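Local coordinates for protein LEOA (Escherichia coli, PDB 4AUR) that probably binds and hydrolyses GTP as a bacterial dynamin-like protein of enterotoxigenic Escherichia coli, at residues Gln560-Leu563 and Ala564-Val568; Ala14-Ser17 and Leu18-Leu21. All coordinates share one frame; numbering follows the deposited sequence.

In the fold
Followed from the N terminus, the chain meets contact 2 first, where residues 14-17 and 18-21 form successive turns of helix 3-30. That helix precedes strand 54-60, a central strand of the mixed sheet in the presumed GTPase domain. Contact 1 comes more than 500 residues later, in residues 560-568 in the C-terminal part of helix 547-567. Each contact closes just a helical turn, and the two stand in series, neither nesting nor crossing. Their centres nevertheless lie about 13 Å apart, and they touch, since Gln20 packs near Leu566. The two ends of the chain thus meet beside the long helix 275-343, which both contacts border.

Contact 1. Residues Gln560-Leu563 and Ala564-Val568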
ATOM      1  N   GLN A 560      -6.149  -8.110   6.021  1.00 19.55           N
ATOM      2  CA  GLN A 560      -6.145  -7.800   4.597  1.00 19.74           C
ATOM      3  C   GLN A 560      -5.804  -9.022   3.715  1.00 21.71           C
ATOM      4  O   GLN A 560      -6.130  -9.084   2.519  1.00 22.34           O
ATOM      5  CB  GLN A 560      -5.177  -6.670   4.342  1.00 19.76           C
ATOM      6  CG  GLN A 560      -5.097  -6.209   2.901  1.00 19.72           C
ATOM      7  CD  GLN A 560      -4.106  -6.995   2.086  1.00 19.74           C
ATOM      8  OE1 GLN A 560      -3.210  -7.627   2.625  1.00 21.44           O
ATOM      9  NE2 GLN A 560      -4.253  -6.950   0.788  1.00 19.35           N
ATOM     10  N   THR A 561      -5.124  -9.995   4.289  1.00 22.77           N
ATOM     11  CA  THR A 561      -4.779 -11.165   3.538  1.00 23.26           C
ATOM     12  C   THR A 561      -6.071 -11.844   3.141  1.00 23.99           C
ATOM     13  O   THR A 561      -6.236 -12.256   1.995  1.00 24.83           O
ATOM     14  CB  THR A 561      -3.938 -12.115   4.382  1.00 24.07           C
ATOM     15  OG1 THR A 561      -2.698 -11.479   4.713  1.00 24.66           O
ATOM     16  CG2 THR A 561      -3.642 -13.401   3.601  1.00 25.67           C
ATOM     17  N   GLN A 562      -6.987 -11.934   4.103  1.00 24.46           N
ATOM     18  CA  GLN A 562      -8.317 -12.494   3.893  1.00 24.06           C
ATOM     19  C   GLN A 562      -9.143 -11.658   2.927  1.00 22.28           C
ATOM     20  O   GLN A 562      -9.792 -12.171   2.079  1.00 20.31           O
ATOM     21  CB  GLN A 562      -9.022 -12.589   5.232  1.00 25.81           C
ATOM     22  CG  GLN A 562     -10.368 -13.285   5.213  1.00 28.97           C
ATOM     23  CD  GLN A 562     -10.285 -14.771   4.918  1.00 31.96           C
ATOM     24  OE1 GLN A 562     -11.305 -15.392   4.654  1.00 38.38           O
ATOM     25  NE2 GLN A 562      -9.074 -15.351   4.962  1.00 33.25           N
ATOM     26  N   LEU A 563      -9.123 -10.346   3.077  1.00 23.60           N
ATOM     27  CA  LEU A 563      -9.834  -9.468   2.155  1.00 21.96           C
ATOM     28  C   LEU A 563      -9.328  -9.659   0.742  1.00 21.74           C
ATOM     29  O   LEU A 563     -10.117  -9.739  -0.194  1.00 22.38           O
ATOM     30  CB  LEU A 563      -9.688  -7.997   2.562  1.00 21.05           C
ATOM     31  CG  LEU A 563     -10.503  -7.577   3.785  1.00 20.69           C
ATOM     32  CD1 LEU A 563     -10.050  -6.216   4.312  1.00 20.04           C
ATOM     33  CD2 LEU A 563     -11.995  -7.568   3.462  1.00 20.66           C
ATOM     34  N   ALA A 564      -8.017  -9.737   0.569  1.00 21.31           N
ATOM     35  CA  ALA A 564      -7.492  -9.870  -0.773  1.00 21.75           C
ATOM     36  C   ALA A 564      -8.015 -11.164  -1.415  1.00 23.29           C
ATOM     37  O   ALA A 564      -8.355 -11.203  -2.608  1.00 22.76           O
ATOM     38  CB  ALA A 564      -5.979  -9.821  -0.763  1.00 21.27           C
ATOM     39  N   GLN A 565      -8.085 -12.213  -0.604  1.00 24.61           N
ATOM     40  CA  GLN A 565      -8.639 -13.467  -1.030  1.00 26.27           C
ATOM     41  C   GLN A 565     -10.084 -13.325  -1.464  1.00 26.46           C
ATOM     42  O   GLN A 565     -10.500 -13.894  -2.482  1.00 29.19           O
ATOM     43  CB  GLN A 565      -8.528 -14.485   0.085  1.00 28.28           C
ATOM     44  CG  GLN A 565      -9.232 -15.790  -0.196  1.00 32.75           C
ATOM     45  CD  GLN A 565      -8.831 -16.885   0.776  1.00 39.37           C
ATOM     46  OE1 GLN A 565      -9.692 -17.502   1.430  1.00 43.48           O
ATOM     47  NE2 GLN A 565      -7.519 -17.136   0.886  1.00 39.06           N
ATOM     48  N   LEU A 566     -10.861 -12.579  -0.704  1.00 25.61           N
ATOM     49  CA  LEU A 566     -12.293 -12.502  -0.969  1.00 26.79           C
ATOM     50  C   LEU A 566     -12.576 -11.698  -2.213  1.00 26.86           C
ATOM     51  O   LEU A 566     -13.641 -11.796  -2.813  1.00 27.70           O
ATOM     52  CB  LEU A 566     -13.017 -11.894   0.228  1.00 26.16           C
ATOM     53  CG  LEU A 566     -13.007 -12.786   1.477  1.00 25.11           C
ATOM     54  CD1 LEU A 566     -13.370 -11.996   2.709  1.00 24.61           C
ATOM     55  CD2 LEU A 566     -13.942 -13.967   1.320  1.00 26.60           C
HETATM   56  N   MSE A 567     -11.577 -10.936  -2.602  1.00 28.78           N
HETATM   57  CA  MSE A 567     -11.706  -9.900  -3.585  1.00 32.20           C
HETATM   58  C   MSE A 567     -11.271 -10.368  -4.942  1.00 35.95           C
HETATM   59  O   MSE A 567     -11.540  -9.711  -5.928  1.00 38.50           O
HETATM   60  CB  MSE A 567     -10.844  -8.792  -2.965  1.00 32.99           C
HETATM   61  CG  MSE A 567     -10.882  -7.483  -3.698  1.00 34.73           C
HETATM   62 SE   MSE A 567     -12.443  -6.449  -3.120  0.79 38.34          SE
HETATM   63  CE  MSE A 567     -11.549  -4.842  -3.825  1.00 37.35           C
ATOM     64  N   VAL A 568     -10.608 -11.518  -5.019  1.00 44.24           N
ATOM     65  CA  VAL A 568     -10.109 -12.038  -6.293  1.00 48.61           C
ATOM     66  C   VAL A 568     -11.276 -12.282  -7.247  1.00 55.39           C
ATOM     67  O   VAL A 568     -11.252 -11.805  -8.396  1.00 55.07           O
ATOM     68  CB  VAL A 568      -9.259 -13.328  -6.105  1.00 50.24           C
ATOM     69  CG1 VAL A 568      -9.242 -14.193  -7.364  1.00 50.37           C
ATOM     70  CG2 VAL A 568      -7.834 -12.978  -5.705  1.00 49.49           C
TER
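Leu566 folds back along its own helix over Gln562, with CD1 lying 4.1 Å from Gln562 CG. The two side chains cross at a slant, so a leucine branch meets the aliphatic part of the glutamine and not its amide. Gln562 offers CG there because chi1 (-174°) sets it anti to the backbone N; the bend at chi2 (68°) then turns the amide off toward Gln565. There the two amide planes stand 55° apart, and OE1 and NE2 of Gln562 both lie 4.2 Å from Gln565 OE1, too far for a bond. On another side of the helix, Gln560 NE2 comes over the methyl of Ala564, 3.7 Å from its CB.

Beneath these contacts runs the i to i+4 ladder of an alpha-helix. Ala564 N gives its hydrogen to Gln560 O at 2.8 Å, Gln565 N bonds to Thr561 O, and Leu566 N reaches Gln562 O at 3.0 Å. One turn back, Thr561 OG1 is hydrogen-bonded to Ser557 O.

Farther out, Leu563 and Leu566 pack on Met27 and Met24 of helix 3-30, while Met567 also touches Ile283 and Thr287 of helix 275-343. Gln560 touches helix 275-343 too. The chemistry is that of an amphipathic turn: backbone bonds set the spacing of the side chains, the leucines pack on helix 3-30, while residue 567, a selenomethionine in this crystal, touches both helix 3-30 and helix 275-343, and Ala564 and Gln565 remain on the exposed side.

Contact 2. Residues Ala14-Ser17 and Leu18-Leu21; sequences AINS and LLQL
Gln20 has CG anti to the carbonyl carbon (chi1 -67°) and its chain extended beyond it, so that its amide lies back along the preceding turn, where OE1 is 3.7 Å from Ser17 CA and NE2 4.2 Å from Asn16 CB. Ser17 is set differently: its torsion (chi1 80°) puts OG between its own backbone N and carbonyl carbon, and from there the hydroxyl turns back to Ala14 O, donating a hydrogen bond of 2.7 Å.

Ala14 O has a second donor, Leu18 N, at 3.1 Å. Both reach it from the same face of its plane, the hydroxyl at a C=O...O angle of 119° and the amide nearer the line of the carbonyl. Leu18 N also makes a weak bond to Ile15 O, whose regular partner is Leu19 N. In the next rungs, Gln20 N bonds to Asn16 O at 2.9 Å, followed by Leu21 N to Ser17 O at 3.0 Å.

The apolar contact within the turn is slight: Ile15 CG2 lies 4.4 Å from Leu19 CD1. The buried branches serve neighbouring helices instead. Ile15 and Leu18 touch Ile49 of helix 38-51; Leu18 also reaches Met275 of helix 275-343, on which Leu21 packs through Val278 and Val282.

In this example of side-chain to backbone bonding inside a helix, the serine spends its hydroxyl proton on a carbonyl of its own helix. The doubly held Ala14 carbonyl adds a side-chain bond to the helical ladder, while aliphatic residues face the helices alongside.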
ATOM      1  N   ALA A  14     -24.000 -14.994  -8.628  1.00 24.71           N
ATOM      2  CA  ALA A  14     -24.398 -13.763  -7.940  1.00 24.64           C
ATOM      3  C   ALA A  14     -24.587 -13.993  -6.458  1.00 24.01           C
ATOM      4  O   ALA A  14     -24.251 -13.148  -5.642  1.00 24.09           O
ATOM      5  CB  ALA A  14     -25.680 -13.201  -8.532  1.00 23.91           C
ATOM      6  N   ILE A  15     -25.148 -15.141  -6.128  1.00 23.82           N
ATOM      7  CA  ILE A  15     -25.250 -15.554  -4.762  1.00 23.18           C
ATOM      8  C   ILE A  15     -23.851 -15.716  -4.165  1.00 23.94           C
ATOM      9  O   ILE A  15     -23.593 -15.204  -3.081  1.00 25.24           O
ATOM     10  CB  ILE A  15     -26.067 -16.827  -4.653  1.00 22.96           C
ATOM     11  CG1 ILE A  15     -27.532 -16.497  -4.818  1.00 23.01           C
ATOM     12  CG2 ILE A  15     -25.862 -17.483  -3.299  1.00 25.01           C
ATOM     13  CD1 ILE A  15     -28.371 -17.715  -5.128  1.00 23.25           C
ATOM     14  N   ASN A  16     -22.932 -16.374  -4.857  1.00 23.72           N
ATOM     15  CA  ASN A  16     -21.582 -16.454  -4.331  1.00 25.36           C
ATOM     16  C   ASN A  16     -20.991 -15.082  -4.079  1.00 25.75           C
ATOM     17  O   ASN A  16     -20.535 -14.799  -2.969  1.00 25.24           O
ATOM     18  CB  ASN A  16     -20.654 -17.203  -5.260  1.00 27.91           C
ATOM     19  CG  ASN A  16     -20.798 -18.712  -5.141  1.00 31.17           C
ATOM     20  OD1 ASN A  16     -21.214 -19.259  -4.100  1.00 31.62           O
ATOM     21  ND2 ASN A  16     -20.444 -19.402  -6.224  1.00 32.14           N
ATOM     22  N   SER A  17     -21.025 -14.226  -5.096  1.00 25.34           N
ATOM     23  CA  SER A  17     -20.467 -12.904  -4.987  1.00 25.28           C
ATOM     24  C   SER A  17     -21.014 -12.179  -3.748  1.00 25.27           C
ATOM     25  O   SER A  17     -20.315 -11.374  -3.129  1.00 26.57           O
ATOM     26  CB  SER A  17     -20.772 -12.109  -6.233  1.00 27.94           C
ATOM     27  OG  SER A  17     -22.104 -11.598  -6.181  1.00 33.23           O
ATOM     28  N   LEU A  18     -22.247 -12.486  -3.355  1.00 24.37           N
ATOM     29  CA  LEU A  18     -22.819 -11.894  -2.152  1.00 23.08           C
ATOM     30  C   LEU A  18     -22.333 -12.564  -0.876  1.00 23.32           C
ATOM     31  O   LEU A  18     -22.213 -11.924   0.153  1.00 20.87           O
ATOM     32  CB  LEU A  18     -24.337 -11.953  -2.215  1.00 23.31           C
ATOM     33  CG  LEU A  18     -24.994 -10.944  -3.129  1.00 22.24           C
ATOM     34  CD1 LEU A  18     -26.462 -11.264  -3.250  1.00 22.54           C
ATOM     35  CD2 LEU A  18     -24.773  -9.549  -2.568  1.00 22.53           C
ATOM     36  N   LEU A  19     -22.063 -13.862  -0.932  1.00 24.44           N
ATOM     37  CA  LEU A  19     -21.423 -14.505   0.208  1.00 24.50           C
ATOM     38  C   LEU A  19     -20.006 -13.943   0.426  1.00 23.95           C
ATOM     39  O   LEU A  19     -19.585 -13.762   1.552  1.00 24.39           O
ATOM     40  CB  LEU A  19     -21.413 -16.031   0.069  1.00 23.81           C
ATOM     41  CG  LEU A  19     -22.765 -16.750   0.170  1.00 24.18           C
ATOM     42  CD1 LEU A  19     -22.659 -18.191  -0.311  1.00 25.74           C
ATOM     43  CD2 LEU A  19     -23.326 -16.758   1.568  1.00 24.13           C
ATOM     44  N   GLN A  20     -19.279 -13.657  -0.644  1.00 24.68           N
ATOM     45  CA  GLN A  20     -17.950 -13.061  -0.512  1.00 25.06           C
ATOM     46  C   GLN A  20     -18.068 -11.664   0.042  1.00 24.24           C
ATOM     47  O   GLN A  20     -17.231 -11.212   0.799  1.00 22.57           O
ATOM     48  CB  GLN A  20     -17.263 -12.983  -1.860  1.00 26.81           C
ATOM     49  CG  GLN A  20     -16.914 -14.340  -2.462  1.00 28.45           C
ATOM     50  CD  GLN A  20     -16.881 -14.285  -3.975  1.00 29.97           C
ATOM     51  OE1 GLN A  20     -16.799 -13.206  -4.572  1.00 31.51           O
ATOM     52  NE2 GLN A  20     -16.947 -15.442  -4.604  1.00 31.58           N
ATOM     53  N   LEU A  21     -19.127 -10.971  -0.354  1.00 25.36           N
ATOM     54  CA  LEU A  21     -19.430  -9.673   0.213  1.00 23.97           C
ATOM     55  C   LEU A  21     -19.598  -9.783   1.704  1.00 23.66           C
ATOM     56  O   LEU A  21     -19.001  -9.038   2.450  1.00 26.81           O
ATOM     57  CB  LEU A  21     -20.683  -9.091  -0.423  1.00 24.31           C
ATOM     58  CG  LEU A  21     -20.938  -7.617  -0.129  1.00 24.26           C
ATOM     59  CD1 LEU A  21     -19.693  -6.827  -0.485  1.00 25.09           C
ATOM     60  CD2 LEU A  21     -22.143  -7.107  -0.886  1.00 23.68           C
TER